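Ferulic acid esterase, AmCE1/Fae1A (Anaeromyces mucronatus, PDB 5CXX) probably hydrolyses feruloyl esters as an alpha/beta-hydrolase of an anaerobic fungus, and holds ferulic acid in its pocket. Local coordinates at residues A151-S156 against A260-F265; A178-P183 against T220-V225; V213-C218 against I244-P249. All coordinates share one frame; numbering follows the deposited sequence. Where two conformers were deposited one is given.

Interaction 1 of 3, residues A151-S156 against A260-F265; sequences ALCGFS and AGFYNF. With FER (3-(4-hydroxy-3-methoxyphenyl)-2-propenoic acid), chain D.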
# COMPACT_ATOMS: atom_id res chain seq x y z
N ALA A 151 5.63 6.92 1.17
CA ALA A 151 4.34 6.46 0.64
C ALA A 151 3.98 5.11 1.17
O ALA A 151 4.86 4.30 1.50
CB ALA A 151 4.39 6.39 -0.89
N LEU A 152 2.67 4.88 1.30
CA LEU A 152 2.17 3.61 1.84
C LEU A 152 0.99 3.19 1.00
O LEU A 152 -0.01 3.96 0.90
CB LEU A 152 1.77 3.78 3.33
CG LEU A 152 1.19 2.50 3.98
CD1 LEU A 152 2.31 1.42 4.05
CD2 LEU A 152 0.74 2.87 5.40
N CYS A 153 1.08 2.03 0.34
CA CYS A 153 -0.04 1.58 -0.46
C CYS A 153 -0.19 0.06 -0.32
O CYS A 153 0.64 -0.58 0.29
CB CYS A 153 0.10 1.99 -1.96
SG CYS A 153 1.61 1.32 -2.78
N GLY A 154 -1.31 -0.46 -0.82
CA GLY A 154 -1.57 -1.88 -0.57
C GLY A 154 -2.75 -2.38 -1.38
O GLY A 154 -3.48 -1.60 -1.97
N PHE A 155 -2.89 -3.70 -1.35
CA PHE A 155 -4.02 -4.35 -1.97
C PHE A 155 -4.89 -5.04 -0.92
O PHE A 155 -4.36 -5.72 -0.06
CB PHE A 155 -3.50 -5.41 -2.94
CG PHE A 155 -4.57 -6.30 -3.51
CD1 PHE A 155 -5.59 -5.78 -4.30
CD2 PHE A 155 -4.48 -7.71 -3.33
CE1 PHE A 155 -6.54 -6.63 -4.89
CE2 PHE A 155 -5.45 -8.57 -3.92
CZ PHE A 155 -6.47 -8.02 -4.69
N SER A 156 -6.20 -4.80 -1.01
CA SER A 156 -7.23 -5.54 -0.25
C SER A 156 -6.95 -5.38 1.23
O SER A 156 -7.06 -4.24 1.72
CB SER A 156 -7.33 -6.98 -0.70
OG SER A 156 -8.60 -7.45 -0.32
N ALA A 260 -3.95 -0.85 -12.19
CA ALA A 260 -4.50 0.49 -12.44
C ALA A 260 -4.25 1.41 -11.24
O ALA A 260 -3.91 2.61 -11.40
CB ALA A 260 -6.02 0.42 -12.73
N GLY A 261 -4.41 0.85 -10.03
CA GLY A 261 -4.20 1.66 -8.84
C GLY A 261 -2.74 2.11 -8.72
O GLY A 261 -2.45 3.27 -8.51
N PHE A 262 -1.82 1.15 -8.84
CA PHE A 262 -0.40 1.48 -8.65
C PHE A 262 0.12 2.44 -9.72
O PHE A 262 0.92 3.36 -9.46
CB PHE A 262 0.40 0.18 -8.67
CG PHE A 262 1.78 0.30 -8.06
CD1 PHE A 262 1.96 0.80 -6.75
CD2 PHE A 262 2.89 -0.21 -8.76
CE1 PHE A 262 3.24 0.87 -6.17
CE2 PHE A 262 4.16 -0.16 -8.18
CZ PHE A 262 4.33 0.36 -6.90
N TYR A 263 -0.33 2.23 -10.97
CA TYR A 263 0.03 3.13 -12.07
C TYR A 263 -0.39 4.57 -11.80
O TYR A 263 0.42 5.51 -11.96
CB TYR A 263 -0.65 2.61 -13.35
CG TYR A 263 -0.55 3.50 -14.58
CD1 TYR A 263 0.67 3.72 -15.22
CD2 TYR A 263 -1.71 4.12 -15.11
CE1 TYR A 263 0.77 4.49 -16.36
CE2 TYR A 263 -1.61 4.90 -16.28
CZ TYR A 263 -0.37 5.08 -16.88
OH TYR A 263 -0.29 5.84 -18.03
N ASN A 264 -1.66 4.79 -11.40
CA ASN A 264 -2.03 6.17 -11.07
C ASN A 264 -1.32 6.68 -9.82
O ASN A 264 -0.90 7.86 -9.77
CB ASN A 264 -3.56 6.22 -10.91
CG ASN A 264 -4.28 6.20 -12.23
OD1 ASN A 264 -4.36 7.25 -12.89
ND2 ASN A 264 -4.80 5.04 -12.62
N PHE A 265 -1.17 5.83 -8.81
CA PHE A 265 -0.55 6.28 -7.59
C PHE A 265 0.89 6.75 -7.77
O PHE A 265 1.31 7.79 -7.26
CB PHE A 265 -0.63 5.14 -6.57
CG PHE A 265 -0.11 5.47 -5.17
CD1 PHE A 265 -0.74 6.47 -4.39
CD2 PHE A 265 0.98 4.78 -4.67
CE1 PHE A 265 -0.27 6.72 -3.07
CE2 PHE A 265 1.48 5.06 -3.39
CZ PHE A 265 0.85 6.01 -2.59
C4 FER D . -13.40 -9.62 4.73
C5 FER D . -13.33 -10.02 3.37
C6 FER D . -12.15 -9.93 2.69
C3 FER D . -12.25 -9.06 5.33
C2 FER D . -11.05 -8.99 4.68
C1 FER D . -10.99 -9.40 3.36
C10 FER D . -11.34 -7.93 7.11
C7 FER D . -9.68 -9.34 2.66
C8 FER D . -9.38 -10.00 1.52
C9 FER D . -7.99 -9.84 0.93
O1 FER D . -7.08 -9.13 1.48
O2 FER D . -7.72 -10.46 -0.13
O4 FER D . -14.52 -9.66 5.50
O3 FER D . -12.45 -8.68 6.62
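Phe265 lays the CE2-CZ side of its ring against strand 151-155, where it meets Cys153 and Ala151 together. Its CE2 lies 3.7 Å from Cys153 CB, and its CZ 3.9 Å from Ala151 CB, both methylene and methyl approaching the ring obliquely. CG of Phe265 stands anti to the backbone N (chi1 -176°), which sets it off toward the strand. The sulfur of Cys153 touches two aromatic rings at once: SG sits at the edge of Phe262, 3.8 Å from its CE1, and obliquely to Phe265, 4.7 Å from that ring's centroid. These are sulfur-aromatic contacts, without a hydrogen bond across the segments. Helix and strand run nearly antiparallel, at 166°, with their axes 9.9 Å apart, a gap bridged mainly by side chains. In the alpha/beta-hydrolase fold this strand lies inside the sheet and leads to what is probably the nucleophile elbow, with Gly154, Ser156 and Gly158 in a GxSxG pattern. Ser156, at the strand's end, has a positive phi (59°), consistent with such an elbow. In the conformer given, it lies beside the carboxyl group of the bound ferulic acid, and its OG is hydrogen-bonded to His253 NE2. On the helix side, Phe262 stacks with Tyr61, while Phe179 of the adjoining strand touches both Phe262 and Cys153.

Interaction 2 of 3, residues A178-P183 against T220-V225; sequences AFAPAP and TNDSVV. With FER (3-(4-hydroxy-3-methoxyphenyl)-2-propenoic acid), chain D.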
# COMPACT_ATOMS: atom_id res chain seq x y z
N ALA A 178 -4.76 2.90 -1.90
CA ALA A 178 -5.55 1.78 -1.42
C ALA A 178 -6.20 1.11 -2.62
O ALA A 178 -7.16 1.68 -3.19
CB ALA A 178 -6.65 2.25 -0.41
N PHE A 179 -5.72 -0.08 -3.01
CA PHE A 179 -6.27 -0.76 -4.19
C PHE A 179 -7.19 -1.86 -3.71
O PHE A 179 -6.73 -2.85 -3.11
CB PHE A 179 -5.11 -1.31 -5.08
CG PHE A 179 -3.94 -0.33 -5.21
CD1 PHE A 179 -4.16 1.05 -5.30
CD2 PHE A 179 -2.60 -0.82 -5.16
CE1 PHE A 179 -3.11 1.93 -5.34
CE2 PHE A 179 -1.53 0.07 -5.24
CZ PHE A 179 -1.77 1.47 -5.32
N ALA A 180 -8.49 -1.62 -3.89
CA ALA A 180 -9.56 -2.55 -3.46
C ALA A 180 -9.50 -2.84 -1.97
O ALA A 180 -9.47 -4.02 -1.57
CB ALA A 180 -9.54 -3.86 -4.28
N PRO A 181 -9.55 -1.81 -1.12
CA PRO A 181 -9.46 -2.06 0.33
C PRO A 181 -10.62 -2.89 0.93
O PRO A 181 -11.78 -2.82 0.54
CB PRO A 181 -9.48 -0.62 0.92
CG PRO A 181 -10.27 0.23 -0.10
CD PRO A 181 -9.68 -0.36 -1.43
N ALA A 182 -10.21 -3.74 1.88
CA ALA A 182 -11.10 -4.67 2.56
C ALA A 182 -12.07 -3.96 3.52
O ALA A 182 -11.74 -2.86 4.03
CB ALA A 182 -10.20 -5.71 3.33
N PRO A 183 -13.17 -4.62 3.87
CA PRO A 183 -14.08 -4.08 4.89
C PRO A 183 -13.43 -3.99 6.25
O PRO A 183 -12.46 -4.70 6.56
CB PRO A 183 -15.23 -5.09 4.96
CG PRO A 183 -14.62 -6.42 4.37
CD PRO A 183 -13.63 -5.94 3.34
N THR A 220 -15.18 -2.74 -10.67
CA THR A 220 -16.65 -2.58 -10.53
C THR A 220 -17.28 -3.93 -10.10
O THR A 220 -18.41 -3.96 -9.64
CB THR A 220 -17.32 -2.15 -11.83
OG1 THR A 220 -16.91 -3.04 -12.86
CG2 THR A 220 -16.87 -0.70 -12.20
N ASN A 221 -16.52 -5.03 -10.21
CA ASN A 221 -17.11 -6.36 -10.00
C ASN A 221 -16.21 -7.17 -9.08
O ASN A 221 -15.91 -8.34 -9.37
CB ASN A 221 -17.27 -7.10 -11.32
CG ASN A 221 -18.31 -6.41 -12.22
OD1 ASN A 221 -18.03 -5.38 -12.85
ND2 ASN A 221 -19.54 -6.94 -12.21
N ASP A 222 -15.80 -6.54 -7.98
CA ASP A 222 -14.87 -7.19 -7.06
C ASP A 222 -15.72 -8.09 -6.13
O ASP A 222 -16.45 -7.59 -5.28
CB ASP A 222 -14.06 -6.15 -6.25
CG ASP A 222 -12.97 -6.81 -5.43
OD1 ASP A 222 -13.28 -7.80 -4.72
OD2 ASP A 222 -11.82 -6.34 -5.47
N SER A 223 -15.53 -9.40 -6.30
CA SER A 223 -16.32 -10.42 -5.59
C SER A 223 -15.83 -10.62 -4.13
O SER A 223 -16.52 -11.33 -3.33
CB SER A 223 -16.23 -11.76 -6.36
OG SER A 223 -14.88 -12.14 -6.40
N VAL A 224 -14.72 -9.99 -3.74
CA VAL A 224 -14.13 -10.23 -2.42
C VAL A 224 -14.41 -9.04 -1.50
O VAL A 224 -14.83 -9.28 -0.34
CB VAL A 224 -12.64 -10.46 -2.51
CG1 VAL A 224 -11.92 -10.58 -1.11
CG2 VAL A 224 -12.39 -11.74 -3.34
N VAL A 225 -14.21 -7.81 -1.99
CA VAL A 225 -14.46 -6.66 -1.11
C VAL A 225 -15.68 -5.83 -1.55
O VAL A 225 -16.03 -4.90 -0.86
CB VAL A 225 -13.21 -5.72 -0.97
CG1 VAL A 225 -11.97 -6.53 -0.42
CG2 VAL A 225 -12.82 -5.00 -2.31
C4 FER D . -13.40 -9.62 4.73
C5 FER D . -13.33 -10.02 3.37
C6 FER D . -12.15 -9.93 2.69
C3 FER D . -12.25 -9.06 5.33
C2 FER D . -11.05 -8.99 4.68
C1 FER D . -10.99 -9.40 3.36
C10 FER D . -11.34 -7.93 7.11
C7 FER D . -9.68 -9.34 2.66
C8 FER D . -9.38 -10.00 1.52
C9 FER D . -7.99 -9.84 0.93
O1 FER D . -7.08 -9.13 1.48
O2 FER D . -7.72 -10.46 -0.13
O4 FER D . -14.52 -9.66 5.50
O3 FER D . -12.45 -8.68 6.62
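Val225 turns its CB toward segment 178-183, where that atom meets Pro181 O at 3.6 Å. The end of strand 175-179 with the turn after it, and the loop 220-225, lie at the active-site end of the alpha/beta-hydrolase sheet, and segment 220-225 supplies the presumed acid of a Ser156-His253-Asp222 triad. From CB the side chain forks. CG1, anti to the carbonyl carbon (chi1 -58°), reaches Ala182 CA at 3.6 Å and extends to Pro183 CD; CG2 packs on Ala180 O, also at 3.6 Å, and approaches Ala180 CB. One valine thus touches four consecutive residues through carbon contacts and backbone carbonyls, with no hydrogen bond between the segments. Pro181 O, buried here, has no polar partner in the model.

Asp222 also approaches Ala180: its OD2 lies 3.6 Å from Ala180 CB and is hydrogen-bonded to His253 ND1, which would probably hold the imidazole in orientation. Both segments also line the ferulic acid pocket. Ala182 CB lies 3.6 Å from ligand C2, Val224 CG1 touches the propenoic chain at C8, and Pro183 CG reaches the phenolic O4 at 3.4 Å. The carboxylate of Asp222 is fixed by its own loop, in an Asx turn: OD1 takes a bond from Val224 N nearly along its C-O axis. A second bond comes from above the carboxylate plane, with Val225 N 2.9 Å from Asp222 OD1.

Interaction 3 of 3, residues V213-C218 against I244-P249; sequences VSLIDC and IWFEVP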
# COMPACT_ATOMS: atom_id res chain seq x y z
N VAL A 213 -1.37 13.01 -1.08
CA VAL A 213 -2.22 12.30 -2.04
C VAL A 213 -2.88 11.14 -1.28
O VAL A 213 -2.20 10.42 -0.49
CB VAL A 213 -1.42 11.74 -3.23
CG1 VAL A 213 -2.33 10.90 -4.14
CG2 VAL A 213 -0.75 12.83 -4.02
N SER A 214 -4.19 10.94 -1.45
CA SER A 214 -4.92 9.77 -0.94
C SER A 214 -5.64 9.22 -2.14
O SER A 214 -6.34 9.98 -2.82
CB SER A 214 -5.90 10.19 0.16
OG SER A 214 -6.71 9.08 0.47
N LEU A 215 -5.41 7.95 -2.50
CA LEU A 215 -6.02 7.42 -3.72
C LEU A 215 -6.62 6.09 -3.42
O LEU A 215 -5.96 5.25 -2.80
CB LEU A 215 -4.98 7.26 -4.83
CG LEU A 215 -5.42 6.66 -6.19
CD1 LEU A 215 -4.56 7.23 -7.35
CD2 LEU A 215 -5.40 5.08 -6.21
N ILE A 216 -7.83 5.85 -3.91
CA ILE A 216 -8.53 4.59 -3.69
C ILE A 216 -9.09 4.13 -5.03
O ILE A 216 -9.66 4.95 -5.78
CB ILE A 216 -9.72 4.76 -2.73
CG1 ILE A 216 -9.27 5.30 -1.40
CG2 ILE A 216 -10.42 3.39 -2.54
CD1 ILE A 216 -10.50 5.58 -0.45
N ASP A 217 -8.90 2.83 -5.36
CA ASP A 217 -9.62 2.28 -6.52
C ASP A 217 -10.21 0.94 -6.19
O ASP A 217 -10.01 0.38 -5.08
CB ASP A 217 -8.74 2.21 -7.83
CG ASP A 217 -7.85 0.93 -7.96
OD1 ASP A 217 -7.43 0.40 -6.94
OD2 ASP A 217 -7.61 0.49 -9.11
N CYS A 218 -10.99 0.45 -7.15
CA CYS A 218 -11.58 -0.89 -7.03
C CYS A 218 -12.16 -1.29 -8.37
O CYS A 218 -12.67 -0.42 -9.10
CB CYS A 218 -12.71 -0.91 -5.96
SG CYS A 218 -13.24 -2.61 -5.50
N ILE A 244 -8.62 10.83 -4.27
CA ILE A 244 -8.97 10.40 -5.59
C ILE A 244 -9.67 9.06 -5.50
O ILE A 244 -9.17 8.18 -4.78
CB ILE A 244 -7.67 10.18 -6.41
CG1 ILE A 244 -6.95 11.54 -6.59
CG2 ILE A 244 -7.93 9.45 -7.75
CD1 ILE A 244 -5.42 11.35 -6.98
N TRP A 245 -10.76 8.91 -6.24
CA TRP A 245 -11.47 7.65 -6.28
C TRP A 245 -11.83 7.31 -7.73
O TRP A 245 -12.30 8.21 -8.45
CB TRP A 245 -12.76 7.75 -5.42
CG TRP A 245 -13.86 6.76 -5.77
CD1 TRP A 245 -15.07 7.08 -6.32
CD2 TRP A 245 -13.91 5.31 -5.52
NE1 TRP A 245 -15.87 5.96 -6.45
CE2 TRP A 245 -15.18 4.86 -6.00
CE3 TRP A 245 -13.01 4.37 -5.02
CZ2 TRP A 245 -15.58 3.55 -5.92
CZ3 TRP A 245 -13.41 3.01 -4.97
CH2 TRP A 245 -14.69 2.63 -5.40
N PHE A 246 -11.59 6.03 -8.11
CA PHE A 246 -12.09 5.60 -9.42
C PHE A 246 -12.30 4.11 -9.44
O PHE A 246 -11.73 3.38 -8.61
CB PHE A 246 -11.15 6.01 -10.58
CG PHE A 246 -9.81 5.28 -10.58
CD1 PHE A 246 -8.76 5.78 -9.82
CD2 PHE A 246 -9.64 4.10 -11.31
CE1 PHE A 246 -7.52 5.13 -9.77
CE2 PHE A 246 -8.35 3.41 -11.28
CZ PHE A 246 -7.33 3.95 -10.49
N GLU A 247 -13.10 3.67 -10.41
CA GLU A 247 -13.41 2.21 -10.54
C GLU A 247 -12.88 1.69 -11.85
O GLU A 247 -12.93 2.35 -12.88
CB GLU A 247 -14.93 1.96 -10.41
CG GLU A 247 -15.41 2.31 -9.03
CD GLU A 247 -16.91 2.15 -8.95
OE1 GLU A 247 -17.69 2.99 -9.45
OE2 GLU A 247 -17.38 1.20 -8.33
N VAL A 248 -12.39 0.45 -11.82
CA VAL A 248 -11.81 -0.16 -13.01
C VAL A 248 -12.88 -1.01 -13.67
O VAL A 248 -13.39 -1.94 -13.03
CB VAL A 248 -10.60 -1.03 -12.62
CG1 VAL A 248 -10.02 -1.64 -13.88
CG2 VAL A 248 -9.57 -0.12 -11.86
N PRO A 249 -13.32 -0.65 -14.89
CA PRO A 249 -14.54 -1.27 -15.40
C PRO A 249 -14.40 -2.78 -15.71
O PRO A 249 -13.45 -3.14 -16.42
CB PRO A 249 -14.84 -0.46 -16.69
CG PRO A 249 -13.55 0.12 -17.06
CD PRO A 249 -12.80 0.39 -15.78
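Phe246 offers one ring face to Asp217, whose CB stands 3.6 Å from the ring centroid and 17° off its normal, a CH-pi contact displaced toward the rim. The two side chains lie side by side and point the same way, with carboxylate and ring planes 53° apart. CG of Phe246 sits between its backbone N and carbonyl carbon (chi1 67°), which sets it off on the side of Asp217. Leu215 CD2 adds an oblique contact with Phe246 CE1, and Leu215 CD1 meets Ile244 CG2 at 4.1 Å. Farther along, Asp217 OD2 lies 3.4 Å from Val248 CG2. An alanine in place of Phe246 would probably open a gap beside Leu215 and leave Asp217 CB without its aromatic cover. On the other sheet face the Trp245 indole leans over the neighbouring strand: its CE3 comes within 3.7 Å of Ile216 CG2, and its CH2 meets Cys218 CB.

Parallel backbone pairing sets these side chains in place. Ile244 N donates to Ser214 O, and Ile216 N to Ile244 O at 2.8 Å. Phe246 N then gives a longer bond to Ile216 O, Cys218 N reaches Phe246 O only weakly at 3.4 Å, and Val248 N closes the series on Cys218 O at 2.9 Å. Helix 228-238 connects strands 213-219 and 244-248 in a beta-alpha-beta crossover at the edge of the alpha/beta-hydrolase sheet. That helix borders the Trp245 face, where His233 stacks on the indole; helix 255-266 covers the Phe246 face through Asn264 and Ala260. Backbone amides and carbonyls therefore carry the polar bonding between the strands, whereas the side chains add dispersion and a CH-pi contact in which Asp217 takes part through its methylene.

In the fold
From the N terminus, the first of these segments lies on strand 150-155, in interaction 1, which helix 255-266 completes about a hundred residues later. Interactions 2 and 3 both fall within that long loop. They cross: 178-183 comes first, then 213-218, then 220-225, the partner of 178-183, and last 244-249, the partner of 213-218. Strands 150-155, 175-179, 213-219 and 244-248 are successive neighbours in one sheet, the first three joined by backbone bonds such as Gly154 with Phe179 and Ala180 with Asp217. Interaction 3 adds the edge strand, interaction 1 packs the helix on the sheet, almost antiparallel to 150-155, and interaction 2 joins the turn after strand 175-179 to the loop after strand 213-219, beside ferulic acid.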